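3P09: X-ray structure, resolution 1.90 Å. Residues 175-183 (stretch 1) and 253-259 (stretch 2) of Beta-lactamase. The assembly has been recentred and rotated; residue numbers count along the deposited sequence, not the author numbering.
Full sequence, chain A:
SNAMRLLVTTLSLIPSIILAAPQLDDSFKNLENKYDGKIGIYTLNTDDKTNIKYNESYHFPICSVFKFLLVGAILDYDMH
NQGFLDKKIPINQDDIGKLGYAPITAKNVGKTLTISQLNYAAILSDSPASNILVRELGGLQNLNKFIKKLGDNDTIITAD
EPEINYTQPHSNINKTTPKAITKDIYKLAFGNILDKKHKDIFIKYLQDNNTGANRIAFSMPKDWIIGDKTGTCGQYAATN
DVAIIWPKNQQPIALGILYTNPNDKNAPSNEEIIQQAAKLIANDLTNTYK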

ATOM      1  N   LYS A 175       2.696   9.192  -7.962  1.00 21.31           N
ATOM      2  CA  LYS A 175       3.871   8.595  -7.330  1.00 21.62           C
ATOM      3  C   LYS A 175       3.936   8.931  -5.841  1.00 19.02           C
ATOM      4  O   LYS A 175       3.246   9.833  -5.364  1.00 19.15           O
ATOM      5  N   THR A 176       4.757   8.185  -5.113  1.00 16.25           N
ATOM      6  CA  THR A 176       5.002   8.489  -3.703  1.00 16.82           C
ATOM      7  C   THR A 176       6.479   8.195  -3.435  1.00 17.11           C
ATOM      8  O   THR A 176       7.185   7.748  -4.342  1.00 19.83           O
ATOM      9  N   THR A 177       6.950   8.429  -2.208  1.00 18.07           N
ATOM     10  CA  THR A 177       8.322   8.073  -1.831  1.00 13.97           C
ATOM     11  C   THR A 177       8.274   6.975  -0.772  1.00 18.85           C
ATOM     12  O   THR A 177       7.273   6.846  -0.058  1.00 19.22           O
ATOM     13  N   PRO A 178       9.352   6.181  -0.658  1.00 18.30           N
ATOM     14  CA  PRO A 178       9.352   5.169   0.404  1.00 17.62           C
ATOM     15  C   PRO A 178       9.118   5.795   1.785  1.00 19.58           C
ATOM     16  O   PRO A 178       8.390   5.249   2.600  1.00 18.97           O
ATOM     17  N   LYS A 179       9.705   6.955   2.035  1.00 18.94           N
ATOM     18  CA  LYS A 179       9.558   7.588   3.342  1.00 15.96           C
ATOM     19  C   LYS A 179       8.102   7.971   3.606  1.00 20.54           C
ATOM     20  O   LYS A 179       7.539   7.645   4.651  1.00 20.80           O
ATOM     21  N   ALA A 180       7.480   8.645   2.642  1.00 23.47           N
ATOM     22  CA  ALA A 180       6.140   9.168   2.845  1.00 23.97           C
ATOM     23  C   ALA A 180       5.129   8.046   3.045  1.00 23.10           C
ATOM     24  O   ALA A 180       4.295   8.095   3.959  1.00 19.61           O
ATOM     25  N   ILE A 181       5.198   7.039   2.184  1.00 18.41           N
ATOM     26  CA  ILE A 181       4.193   5.987   2.192  1.00 14.09           C
ATOM     27  C   ILE A 181       4.349   5.102   3.425  1.00 18.69           C
ATOM     28  O   ILE A 181       3.369   4.587   3.937  1.00 18.34           O
ATOM     29  N   THR A 182       5.576   4.975   3.927  1.00 16.43           N
ATOM     30  CA  THR A 182       5.849   4.140   5.097  1.00 20.57           C
ATOM     31  C   THR A 182       5.453   4.862   6.386  1.00 20.46           C
ATOM     32  O   THR A 182       4.869   4.263   7.279  1.00 20.32           O
ATOM     33  N   LYS A 183       5.783   6.145   6.492  1.00 21.82           N
ATOM     34  CA  LYS A 183       5.250   6.962   7.582  1.00 22.52           C
ATOM     35  C   LYS A 183       3.709   6.907   7.587  1.00 22.19           C
ATOM     36  O   LYS A 183       3.081   6.862   8.646  1.00 21.34           O
ATOM     37  N   ILE A 253       6.944  -2.515  13.526  1.00 20.40           N
ATOM     38  CA  ILE A 253       7.670  -1.608  12.647  1.00 19.99           C
ATOM     39  C   ILE A 253       6.917  -1.491  11.335  1.00 24.39           C
ATOM     40  O   ILE A 253       6.048  -2.310  11.032  1.00 32.04           O
ATOM     41  N   ALA A 254       7.207  -0.451  10.566  1.00 20.64           N
ATOM     42  CA  ALA A 254       6.629  -0.366   9.225  1.00 18.97           C
ATOM     43  C   ALA A 254       7.767  -0.497   8.239  1.00 24.60           C
ATOM     44  O   ALA A 254       8.895  -0.082   8.522  1.00 19.57           O
ATOM     45  N   LEU A 255       7.484  -1.078   7.083  1.00 16.26           N
ATOM     46  CA  LEU A 255       8.520  -1.255   6.083  1.00 22.32           C
ATOM     47  C   LEU A 255       7.902  -1.058   4.715  1.00 24.46           C
ATOM     48  O   LEU A 255       6.942  -1.737   4.369  1.00 19.95           O
ATOM     49  N   GLY A 256       8.440  -0.110   3.958  1.00 18.55           N
ATOM     50  CA  GLY A 256       8.019   0.103   2.578  1.00 18.68           C
ATOM     51  C   GLY A 256       9.161  -0.256   1.648  1.00 22.12           C
ATOM     52  O   GLY A 256      10.296   0.164   1.882  1.00 20.04           O
ATOM     53  N   ILE A 257       8.875  -1.052   0.618  1.00 18.51           N
ATOM     54  CA  ILE A 257       9.851  -1.368  -0.424  1.00 16.08           C
ATOM     55  C   ILE A 257       9.200  -1.115  -1.780  1.00 20.86           C
ATOM     56  O   ILE A 257       8.187  -1.742  -2.109  1.00 21.23           O
ATOM     57  N   LEU A 258       9.747  -0.164  -2.540  1.00 17.37           N
ATOM     58  CA  LEU A 258       9.181   0.204  -3.834  1.00 15.76           C
ATOM     59  C   LEU A 258      10.243  -0.055  -4.890  1.00 22.25           C
ATOM     60  O   LEU A 258      11.438   0.155  -4.650  1.00 19.14           O
ATOM     61  N   TYR A 259       9.823  -0.529  -6.052  1.00 15.74           N
ATOM     62  CA  TYR A 259      10.786  -0.842  -7.099  1.00 19.96           C
ATOM     63  C   TYR A 259      10.233  -0.357  -8.423  1.00 19.85           C
ATOM     64  O   TYR A 259       9.054  -0.547  -8.701  1.00 19.50           O
TER

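The first turns of helix 178-183 lie across strand 253-259 at a closest axial approach of 7.5 Å, with the two N-to-C directions 142° apart. The nearest CA atoms across the stretches are Thr 182 CA and Gly 256 CA, 5.2 Å apart. Such proximity is possible because Gly 256 has no side chain: a CB built there in ideal geometry would point toward the helix and fall 2.1 Å from Thr 182 OG1, a clash. Along the strand, the CA-to-CB bonds of Ala 254 and Leu 258 point toward the helix, while those of Leu 255 and Ile 257 point away, so a small residue, a glycine and a leucine make up the face that the helix meets.

Leu 258 supplies the largest side chain on that face. Its chi1 of -44° (m) and chi2 of 179° (t) extend the chain so that CD1 reaches the start of the helix. There Leu 258 CD1 lies 3.7 Å from Pro 178 N and 3.9 Å from Pro 178 CG, on a proline ring with C-gamma exo pucker, and 3.9 Å from the backbone C of Thr 177. The same methyl, Leu 258 CD1, is 4.2 Å from Thr 176 CG2 and 4.3 Å from Ile 181 CG2, and so sits in a pocket built from the end of strand 175-176, the Thr 177 loop and the first helical turn. Thr 176 has chi1 near 180° (t), which presents CG2 to the leucine, while its OG1 is hydrogen-bonded elsewhere in the structure. Ile 181 (chi1 t, chi2 p) starts toward the strand, but its end leads away; CG2 makes the contact with Leu 258, whereas CD1 extends in another direction.

Thr 182 packs beside this pocket, with CA-to-CB toward the strand and chi1 of -61° (m). This rotamer brings Thr 182 OG1 back along the helix to donate a hydrogen bond to Pro 178 O, at 2.8 Å, the same carbonyl that accepts from Thr 182 N at 3.1 Å in the helical backbone. The hydroxyl is thereby satisfied within its own helix. Thr 182 OG1 also lies 3.1 Å from Gly 256 N, but the angle is poor and this approach is not a hydrogen bond. With OG1 so placed, Thr 182 CG2 rests 3.7 Å from Ala 254 CB and 4.0 Å from Leu 255 N, filling the space over the small alanine.

Thr 177, whose CA-to-CB bond points away from the strand, serves the helix instead. Its chi1 of 60° (p) places Thr 177 OG1 to accept from Ala 180 N at 3.0 Å, with an N-H...acceptor angle of 158°, capping the N terminus just ahead of Pro 178. Lys 179 and Lys 183 likewise point away and do not touch the strand; the former is fully extended, with all four chi angles t. No hydrogen bond links the two stretches, so their 297 Å² of buried surface, both sides summed, is held by close packing.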

ATOM      1  CB  LYS A 175       5.148   9.071  -8.015  1.00 17.99           C
ATOM      2  CG  LYS A 175       5.274   8.572  -9.449  1.00 21.74           C
ATOM      3  CD  LYS A 175       6.647   8.813 -10.017  1.00 20.13           C
ATOM      4  CE  LYS A 175       6.706   8.405 -11.496  1.00 20.41           C
ATOM      5  NZ  LYS A 175       7.943   8.918 -12.182  1.00 20.25           N
ATOM      6  CB  THR A 176       4.083   7.629  -2.797  1.00 22.36           C
ATOM      7  OG1 THR A 176       4.284   7.980  -1.418  1.00 24.09           O
ATOM      8  CG2 THR A 176       4.378   6.144  -2.989  1.00 23.55           C
ATOM      9  CB  THR A 177       9.085   9.274  -1.195  1.00 17.95           C
ATOM     10  OG1 THR A 177       8.394   9.700  -0.010  1.00 18.32           O
ATOM     11  CG2 THR A 177       9.209  10.454  -2.184  1.00 21.08           C
ATOM     12  CB  PRO A 178      10.748   4.554   0.301  1.00 20.10           C
ATOM     13  CG  PRO A 178      11.143   4.732  -1.165  1.00 13.51           C
ATOM     14  CD  PRO A 178      10.547   6.090  -1.525  1.00 16.19           C
ATOM     15  CB  LYS A 179      10.483   8.819   3.434  1.00 20.40           C
ATOM     16  CG  LYS A 179      10.561   9.467   4.804  1.00 30.04           C
ATOM     17  CD  LYS A 179      11.548  10.634   4.790  1.00 42.56           C
ATOM     18  CE  LYS A 179      11.588  11.333   6.145  1.00 55.70           C
ATOM     19  NZ  LYS A 179      12.528  12.492   6.174  1.00 56.67           N
ATOM     20  CB  ALA A 180       5.720  10.080   1.672  1.00 21.81           C
ATOM     21  CB  ILE A 181       4.234   5.132   0.917  1.00 19.39           C
ATOM     22  CG1 ILE A 181       2.905   4.392   0.747  1.00 20.15           C
ATOM     23  CG2 ILE A 181       5.431   4.166   0.943  1.00 19.78           C
ATOM     24  CD1 ILE A 181       1.742   5.346   0.496  1.00 19.84           C
ATOM     25  CB  THR A 182       7.347   3.701   5.151  1.00 20.05           C
ATOM     26  OG1 THR A 182       7.654   2.931   3.989  1.00 21.14           O
ATOM     27  CG2 THR A 182       7.641   2.837   6.376  1.00 18.54           C
ATOM     28  CB  LYS A 183       5.754   8.412   7.482  1.00 20.80           C
ATOM     29  CG  LYS A 183       7.251   8.567   7.811  1.00 19.64           C
ATOM     30  CD  LYS A 183       7.659  10.026   8.070  1.00 30.63           C
ATOM     31  CE  LYS A 183       7.085  10.955   7.038  1.00 44.57           C
ATOM     32  NZ  LYS A 183       7.198  12.394   7.446  1.00 52.33           N
ATOM     33  CB  ILE A 253       9.110  -2.093  12.389  1.00 25.64           C
ATOM     34  CG1 ILE A 253       9.111  -3.529  11.859  1.00 25.54           C
ATOM     35  CG2 ILE A 253       9.912  -2.071  13.680  1.00 28.29           C
ATOM     36  CD1 ILE A 253      10.288  -3.832  10.995  1.00 34.75           C
ATOM     37  CB  ALA A 254       5.896   0.941   9.032  1.00 19.22           C
ATOM     38  CB  LEU A 255       9.120  -2.660   6.188  1.00 19.00           C
ATOM     39  CG  LEU A 255       9.997  -3.124   5.030  1.00 21.20           C
ATOM     40  CD1 LEU A 255      11.222  -2.214   4.848  1.00 21.50           C
ATOM     41  CD2 LEU A 255      10.415  -4.567   5.258  1.00 26.54           C
ATOM     42  CB  ILE A 257      10.313  -2.839  -0.348  1.00 14.32           C
ATOM     43  CG1 ILE A 257      10.884  -3.159   1.036  1.00 23.99           C
ATOM     44  CG2 ILE A 257      11.326  -3.125  -1.437  1.00 23.24           C
ATOM     45  CD1 ILE A 257      11.279  -4.620   1.218  1.00 24.39           C
ATOM     46  CB  LEU A 258       8.767   1.677  -3.856  1.00 15.03           C
ATOM     47  CG  LEU A 258       8.022   2.167  -2.594  1.00 16.32           C
ATOM     48  CD1 LEU A 258       7.687   3.649  -2.716  1.00 14.58           C
ATOM     49  CD2 LEU A 258       6.756   1.382  -2.316  1.00 17.68           C
ATOM     50  CB  TYR A 259      11.091  -2.352  -7.163  1.00 19.69           C
ATOM     51  CG  TYR A 259      11.931  -2.699  -8.361  1.00 21.08           C
ATOM     52  CD1 TYR A 259      13.273  -2.357  -8.402  1.00 20.61           C
ATOM     53  CD2 TYR A 259      11.380  -3.338  -9.474  1.00 18.01           C
ATOM     54  CE1 TYR A 259      14.050  -2.636  -9.521  1.00 21.01           C
ATOM     55  CE2 TYR A 259      12.158  -3.631 -10.595  1.00 20.74           C
ATOM     56  CZ  TYR A 259      13.493  -3.272 -10.608  1.00 25.62           C
ATOM     57  OH  TYR A 259      14.287  -3.544 -11.709  1.00 27.92           O
TER